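Local coordinates for protein cytochrome C (Marichromatium purpuratum 984, PDB 5LO9) that probably oxidises thiosulfate to tetrathionate and passes the electrons along its heme c groups, as a fused thiosulfate dehydrogenase with its electron-accepting cytochrome, at residues Arg377-Leu382 and Ala447-Leu452. Residues are numbered along the deposited sequence; the frame is centred on the assembly and turned at random.
Sequences RGYPRL and AANMPL. With HEC (heme c), chain F.
Pro380 and Ala448 bring the backbones nearest, their CA atoms 7.2 Å apart, where the irregular loop 377-382 passes the C-terminal end of helix 439-449. This is the methionine side of a cytochrome c domain, and it illustrates how one contact can stand between two hemes: the loop, probably part of the connection between two cytochrome c domains, lines one heme, while the helix end leads to the axial methionine of the other. The touch is apolar and slight: CD of the Pro380 ring meets the Ala448 methyl at 3.9 Å, and one branch of Leu382, CD2, lies 4.3 Å from CB of Ala447. Trp464 and Ala463 of helix 460-470 extend this packing. Next to Pro380, the Tyr379 ring is approached obliquely by ND2 of Asn449, 4.5 Å from its CD1, but the amide is held elsewhere, by the carbonyls of Phe445 and Asp299. The Tyr379 hydroxyl likewise bonds to Cys290 O, beside a second heme, whose propionate takes a hydrogen bond from Arg377. Beyond the helix the chain turns to its own heme, and Pro451, preceded by a cis peptide, sets CA 3.6 Å from CHC at the porphyrin rim. Leu452 continues along that rim, its CB 3.9 Å from CHD. Met450 has CG anti to its carbonyl carbon (chi1 -72°), and further bends in the side chain bring SD to the iron at 2.3 Å, with His406 NE2 as the other axial ligand.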
loop_
_atom_site.group_PDB
_atom_site.type_symbol
_atom_site.label_atom_id
_atom_site.label_comp_id
_atom_site.label_asym_id
_atom_site.label_seq_id
_atom_site.Cartn_x
_atom_site.Cartn_y
_atom_site.Cartn_z
ATOM N N ARG A 377 10.565 -2.595 15.024
ATOM C CA ARG A 377 10.866 -2.653 13.612
ATOM C C ARG A 377 12.285 -3.136 13.389
ATOM O O ARG A 377 13.197 -2.769 14.132
ATOM C CB ARG A 377 10.689 -1.297 12.979
ATOM C CG ARG A 377 10.681 -1.410 11.472
ATOM C CD ARG A 377 10.711 -0.068 10.811
ATOM N NE ARG A 377 10.920 -0.170 9.382
ATOM C CZ ARG A 377 11.028 0.883 8.599
ATOM N NH1 ARG A 377 10.915 2.084 9.136
ATOM N NH2 ARG A 377 11.245 0.730 7.301
ATOM N N GLY A 378 12.463 -3.940 12.340
ATOM C CA GLY A 378 13.783 -4.387 11.922
ATOM C C GLY A 378 14.489 -5.222 12.975
ATOM O O GLY A 378 13.887 -5.969 13.748
ATOM N N TYR A 379 15.775 -5.101 12.991
ATOM C CA TYR A 379 16.622 -5.747 13.973
ATOM C C TYR A 379 17.241 -4.721 14.900
ATOM O O TYR A 379 17.558 -3.610 14.467
ATOM C CB TYR A 379 17.742 -6.512 13.285
ATOM C CG TYR A 379 17.275 -7.520 12.223
ATOM C CD1 TYR A 379 16.121 -8.276 12.387
ATOM C CD2 TYR A 379 18.004 -7.713 11.070
ATOM C CE1 TYR A 379 15.724 -9.199 11.411
ATOM C CE2 TYR A 379 17.607 -8.616 10.094
ATOM C CZ TYR A 379 16.479 -9.354 10.271
ATOM O OH TYR A 379 16.128 -10.238 9.286
ATOM N N PRO A 380 17.435 -5.035 16.178
ATOM C CA PRO A 380 18.083 -4.050 17.070
ATOM C C PRO A 380 19.535 -3.835 16.672
ATOM O O PRO A 380 20.333 -4.778 16.652
ATOM C CB PRO A 380 17.962 -4.688 18.455
ATOM C CG PRO A 380 16.833 -5.667 18.315
ATOM C CD PRO A 380 16.902 -6.189 16.926
ATOM N N ARG A 381 19.868 -2.597 16.334
ATOM C CA ARG A 381 21.228 -2.277 15.923
ATOM C C ARG A 381 22.180 -2.391 17.110
ATOM O O ARG A 381 21.836 -2.041 18.244
ATOM C CB ARG A 381 21.279 -0.870 15.336
ATOM C CG ARG A 381 22.422 -0.619 14.337
ATOM C CD ARG A 381 22.335 0.799 13.720
ATOM N NE ARG A 381 20.942 1.180 13.453
ATOM C CZ ARG A 381 20.307 1.057 12.285
ATOM N NH1 ARG A 381 20.947 0.574 11.221
ATOM N NH2 ARG A 381 19.025 1.430 12.185
ATOM N N LEU A 382 23.374 -2.912 16.834
ATOM C CA LEU A 382 24.444 -3.107 17.800
ATOM C C LEU A 382 25.498 -2.024 17.655
ATOM O O LEU A 382 25.705 -1.485 16.564
ATOM C CB LEU A 382 25.138 -4.448 17.580
ATOM C CG LEU A 382 24.279 -5.695 17.560
ATOM C CD1 LEU A 382 25.161 -6.900 17.256
ATOM C CD2 LEU A 382 23.607 -5.832 18.860
ATOM N N ALA A 447 22.135 -11.731 17.273
ATOM C CA ALA A 447 22.147 -11.388 18.693
ATOM C C ALA A 447 20.760 -11.457 19.277
ATOM O O ALA A 447 20.576 -11.946 20.400
ATOM C CB ALA A 447 22.691 -9.988 18.912
ATOM N N ALA A 448 19.763 -11.003 18.512
ATOM C CA ALA A 448 18.382 -10.944 18.988
ATOM C C ALA A 448 17.576 -12.218 18.747
ATOM O O ALA A 448 16.584 -12.436 19.448
ATOM C CB ALA A 448 17.634 -9.785 18.327
ATOM N N ASN A 449 17.954 -13.070 17.789
ATOM C CA ASN A 449 17.042 -14.110 17.342
ATOM C C ASN A 449 17.643 -15.489 17.236
ATOM O O ASN A 449 16.875 -16.451 17.063
ATOM C CB ASN A 449 16.441 -13.734 15.991
ATOM C CG ASN A 449 15.579 -12.522 16.108
ATOM O OD1 ASN A 449 14.512 -12.564 16.719
ATOM N ND2 ASN A 449 16.052 -11.419 15.586
ATOM N N MET A 450 18.964 -15.633 17.375
ATOM C CA MET A 450 19.538 -16.962 17.224
ATOM C C MET A 450 20.526 -17.250 18.346
ATOM O O MET A 450 21.366 -16.405 18.675
ATOM C CB MET A 450 20.259 -17.144 15.887
ATOM C CG MET A 450 19.309 -17.234 14.718
ATOM S SD MET A 450 18.429 -18.787 14.641
ATOM C CE MET A 450 16.781 -18.248 14.227
ATOM N N PRO A 451 20.512 -18.468 18.878
ATOM C CA PRO A 451 19.691 -19.600 18.424
ATOM C C PRO A 451 18.195 -19.483 18.591
ATOM O O PRO A 451 17.753 -18.875 19.544
ATOM C CB PRO A 451 20.182 -20.750 19.278
ATOM C CG PRO A 451 21.560 -20.396 19.618
ATOM C CD PRO A 451 21.505 -18.894 19.856
ATOM N N LEU A 452 17.469 -20.154 17.693
ATOM C CA LEU A 452 16.008 -20.124 17.620
ATOM C C LEU A 452 15.338 -20.062 18.984
ATOM O O LEU A 452 14.580 -19.128 19.274
ATOM C CB LEU A 452 15.536 -21.371 16.884
ATOM C CG LEU A 452 14.068 -21.500 16.630
ATOM C CD1 LEU A 452 13.637 -20.479 15.592
ATOM C CD2 LEU A 452 13.840 -22.944 16.200
HETATM FE FE HEC F . 19.309 -20.166 13.038
HETATM C CHA HEC F . 17.094 -18.832 10.693
HETATM C CHB HEC F . 21.783 -17.887 12.091
HETATM C CHC HEC F . 21.287 -21.266 15.658
HETATM C CHD HEC F . 17.103 -22.868 13.590
HETATM N NA HEC F . 19.427 -18.635 11.628
HETATM C C1A HEC F . 18.455 -18.266 10.780
HETATM C C2A HEC F . 18.891 -17.156 9.888
HETATM C C3A HEC F . 20.250 -16.871 10.309
HETATM C C4A HEC F . 20.488 -17.861 11.394
HETATM C CMA HEC F . 21.148 -15.815 9.743
HETATM C CAA HEC F . 18.152 -16.423 8.816
HETATM C CBA HEC F . 18.962 -16.546 7.521
HETATM C CGA HEC F . 18.278 -17.344 6.444
HETATM O O1A HEC F . 17.146 -17.796 6.668
HETATM O O2A HEC F . 18.909 -17.512 5.378
HETATM N NB HEC F . 21.191 -19.656 13.743
HETATM C C1B HEC F . 22.020 -18.746 13.247
HETATM C C2B HEC F . 23.284 -18.643 14.009
HETATM C C3B HEC F . 23.134 -19.634 15.070
HETATM C C4B HEC F . 21.783 -20.185 14.812
HETATM C CMB HEC F . 24.439 -17.751 13.733
HETATM C CAB HEC F . 24.088 -19.987 16.180
HETATM C CBB HEC F . 24.306 -18.731 16.988
HETATM N NC HEC F . 19.224 -21.776 14.372
HETATM C C1C HEC F . 20.096 -22.042 15.333
HETATM C C2C HEC F . 19.799 -23.275 16.080
HETATM C C3C HEC F . 18.572 -23.760 15.479
HETATM C C4C HEC F . 18.317 -22.756 14.413
HETATM C CMC HEC F . 20.609 -23.870 17.184
HETATM C CAC HEC F . 17.755 -24.996 15.753
HETATM C CBC HEC F . 17.325 -25.240 17.161
HETATM N ND HEC F . 17.440 -20.724 12.295
HETATM C C1D HEC F . 16.725 -21.805 12.639
HETATM C C2D HEC F . 15.421 -21.846 11.923
HETATM C C3D HEC F . 15.421 -20.655 11.091
HETATM C C4D HEC F . 16.714 -20.031 11.402
HETATM C CMD HEC F . 14.331 -22.851 12.012
HETATM C CAD HEC F . 14.342 -20.231 10.156
HETATM C CBD HEC F . 13.231 -19.644 11.022
HETATM C CGD HEC F . 11.844 -20.035 10.527
HETATM O O1D HEC F . 11.673 -20.795 9.558
HETATM O O2D HEC F . 10.866 -19.593 11.139
#